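Local coordinates for protein catechol 2,3-dioxygenase (Pseudomonas sp. KL28, PDB 3HPY) that probably catalyses the iron(II)-dependent extradiol cleavage of catechol by O2 to 2-hydroxy-6-oxohexa-2,4-dienoate, and works as a homotetramer, at residues 179-184 with 191-196. Sequence-based numbering, arbitrary orientation.
Sequences ERVLSP and GIWLSC. With MCT (4-methylcatechol), chain J.
The carbonyl oxygen of Glu-179 accepts one hydrogen bond and is met by one ring edge. Trp-193 N donates to Glu-179 O at 2.9 Å, nearly along the C=O axis. The edge of the Trp-193 indole meets the same oxygen in the ring plane, with CE3 3.2 Å from Glu-179 O. This pair belongs to an antiparallel beta hairpin, strands 176-182 and 189-195, in the iron-binding half of an extradiol dioxygenase of the glyoxalase (VOC) superfamily. Gly-191 O is gripped next. It accepts from Val-181 N at 3.0 Å, with the donor above the carbonyl plane, and it lies 3.3 Å from Arg-180 CA in a CA-H...O contact. The return bond from Gly-191 N to Val-181 O is weak.

Glu-179, Val-181 and Trp-193 share the face turned to the bound 4-methylcatechol. Trp-193 CG stands anti to its carbonyl carbon (chi1 -74°), and the indole extends beside Gly-191, which has no CB. The Val-181 side chain crosses the indole obliquely, and its CG2, anti to the carbonyl carbon, lies 3.4 Å from Trp-193 CH2. Glu-179 OE2 is hydrogen-bonded to Tyr-273 OH and to Thr-251 N. On the other face Ile-192 packs on helix 162-171, and Arg-180 NE is hydrogen-bonded to Ser-283 OG.

Trp-193 is part of the 4-methylcatechol pocket, its side chain about 6 Å from the iron at nearest atoms. His-201 meets its ring as well. The indole borders the methyl group and adjoining ring carbons of the ligand, with NE1 near C6 and Trp-193 CZ2 3.6 Å from the methyl carbon C of MCT.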
loop_
_atom_site.group_PDB
_atom_site.type_symbol
_atom_site.label_atom_id
_atom_site.label_comp_id
_atom_site.label_asym_id
_atom_site.label_seq_id
_atom_site.Cartn_x
_atom_site.Cartn_y
_atom_site.Cartn_z
ATOM N N GLU C 179 3.690 -11.897 -23.820
ATOM C CA GLU C 179 2.242 -11.948 -23.990
ATOM C C GLU C 179 1.785 -11.431 -25.347
ATOM O O GLU C 179 2.460 -10.611 -25.980
ATOM C CB GLU C 179 1.536 -11.143 -22.898
ATOM C CG GLU C 179 1.374 -11.856 -21.577
ATOM C CD GLU C 179 0.364 -11.150 -20.687
ATOM O OE1 GLU C 179 -0.742 -10.851 -21.184
ATOM O OE2 GLU C 179 0.671 -10.898 -19.502
ATOM N N ARG C 180 0.625 -11.905 -25.785
ATOM C CA ARG C 180 0.083 -11.465 -27.059
ATOM C C ARG C 180 -1.432 -11.391 -27.084
ATOM O O ARG C 180 -2.133 -12.125 -26.378
ATOM C CB ARG C 180 0.554 -12.385 -28.186
ATOM C CG ARG C 180 0.067 -13.814 -28.073
ATOM C CD ARG C 180 0.841 -14.722 -29.023
ATOM N NE ARG C 180 0.753 -16.109 -28.590
ATOM C CZ ARG C 180 1.517 -17.095 -29.045
ATOM N NH1 ARG C 180 2.445 -16.859 -29.969
ATOM N NH2 ARG C 180 1.358 -18.319 -28.559
ATOM N N VAL C 181 -1.928 -10.481 -27.908
ATOM C CA VAL C 181 -3.357 -10.321 -28.074
ATOM C C VAL C 181 -3.724 -10.935 -29.426
ATOM O O VAL C 181 -3.313 -10.431 -30.470
ATOM C CB VAL C 181 -3.746 -8.833 -28.044
ATOM C CG1 VAL C 181 -5.197 -8.667 -28.444
ATOM C CG2 VAL C 181 -3.510 -8.275 -26.648
ATOM N N LEU C 182 -4.473 -12.037 -29.390
ATOM C CA LEU C 182 -4.898 -12.725 -30.608
ATOM C C LEU C 182 -5.970 -11.918 -31.321
ATOM O O LEU C 182 -6.973 -11.535 -30.719
ATOM C CB LEU C 182 -5.462 -14.117 -30.292
ATOM C CG LEU C 182 -4.510 -15.302 -30.101
ATOM C CD1 LEU C 182 -3.507 -14.997 -29.008
ATOM C CD2 LEU C 182 -5.312 -16.540 -29.753
ATOM N N SER C 183 -5.752 -11.657 -32.605
ATOM C CA SER C 183 -6.721 -10.910 -33.394
ATOM C C SER C 183 -7.889 -11.848 -33.709
ATOM O O SER C 183 -7.787 -13.057 -33.509
ATOM C CB SER C 183 -6.069 -10.422 -34.690
ATOM O OG SER C 183 -5.602 -11.514 -35.468
ATOM N N PRO C 184 -9.019 -11.300 -34.189
ATOM C CA PRO C 184 -10.193 -12.115 -34.526
ATOM C C PRO C 184 -9.776 -13.448 -35.160
ATOM O O PRO C 184 -8.725 -13.531 -35.801
ATOM C CB PRO C 184 -10.952 -11.219 -35.493
ATOM C CG PRO C 184 -10.717 -9.866 -34.911
ATOM C CD PRO C 184 -9.239 -9.890 -34.564
ATOM N N GLY C 191 -1.296 -7.678 -31.044
ATOM C CA GLY C 191 -0.492 -6.967 -30.070
ATOM C C GLY C 191 0.560 -7.922 -29.545
ATOM O O GLY C 191 0.301 -9.104 -29.330
ATOM N N ILE C 192 1.744 -7.394 -29.289
ATOM C CA ILE C 192 2.848 -8.222 -28.863
ATOM C C ILE C 192 3.683 -7.531 -27.769
ATOM O O ILE C 192 4.031 -6.353 -27.897
ATOM C CB ILE C 192 3.643 -8.560 -30.165
ATOM C CG1 ILE C 192 2.996 -9.769 -30.848
ATOM C CG2 ILE C 192 5.096 -8.746 -29.902
ATOM C CD1 ILE C 192 3.602 -10.112 -32.192
ATOM N N TRP C 193 3.962 -8.261 -26.683
ATOM C CA TRP C 193 4.756 -7.744 -25.552
ATOM C C TRP C 193 6.087 -8.493 -25.437
ATOM O O TRP C 193 6.134 -9.640 -24.996
ATOM C CB TRP C 193 3.964 -7.878 -24.242
ATOM C CG TRP C 193 2.869 -6.874 -24.139
ATOM C CD1 TRP C 193 2.882 -5.708 -23.417
ATOM C CD2 TRP C 193 1.647 -6.873 -24.878
ATOM N NE1 TRP C 193 1.749 -4.978 -23.675
ATOM C CE2 TRP C 193 0.973 -5.668 -24.570
ATOM C CE3 TRP C 193 1.060 -7.768 -25.784
ATOM C CZ2 TRP C 193 -0.268 -5.338 -25.134
ATOM C CZ3 TRP C 193 -0.171 -7.441 -26.346
ATOM C CH2 TRP C 193 -0.819 -6.233 -26.019
ATOM N N LEU C 194 7.175 -7.822 -25.802
ATOM C CA LEU C 194 8.490 -8.451 -25.796
ATOM C C LEU C 194 9.424 -8.097 -24.627
ATOM O O LEU C 194 9.451 -6.959 -24.157
ATOM C CB LEU C 194 9.193 -8.120 -27.120
ATOM C CG LEU C 194 8.388 -8.308 -28.412
ATOM C CD1 LEU C 194 9.080 -7.554 -29.544
ATOM C CD2 LEU C 194 8.242 -9.790 -28.744
ATOM N N SER C 195 10.207 -9.077 -24.182
ATOM C CA SER C 195 11.169 -8.870 -23.102
ATOM C C SER C 195 12.559 -9.308 -23.557
ATOM O O SER C 195 12.694 -10.227 -24.356
ATOM C CB SER C 195 10.759 -9.675 -21.856
ATOM O OG SER C 195 11.732 -9.605 -20.812
ATOM N N CYS C 196 13.586 -8.625 -23.065
ATOM C CA CYS C 196 14.972 -8.980 -23.367
ATOM C C CYS C 196 15.636 -9.149 -22.010
ATOM O O CYS C 196 16.841 -8.944 -21.858
ATOM C CB CYS C 196 15.663 -7.861 -24.157
ATOM S SG CYS C 196 15.709 -6.238 -23.348
HETATM C C1 MCT J . -0.847 -2.902 -22.001
HETATM C C2 MCT J . -0.347 -1.652 -22.403
HETATM C C3 MCT J . 0.796 -1.127 -21.757
HETATM O O3 MCT J . 1.272 0.063 -22.132
HETATM C C4 MCT J . 1.444 -1.850 -20.717
HETATM O O4 MCT J . 2.544 -1.324 -20.109
HETATM C C5 MCT J . 0.937 -3.116 -20.314
HETATM C C6 MCT J . -0.211 -3.633 -20.966
HETATM C C MCT J . -2.060 -3.463 -22.674
#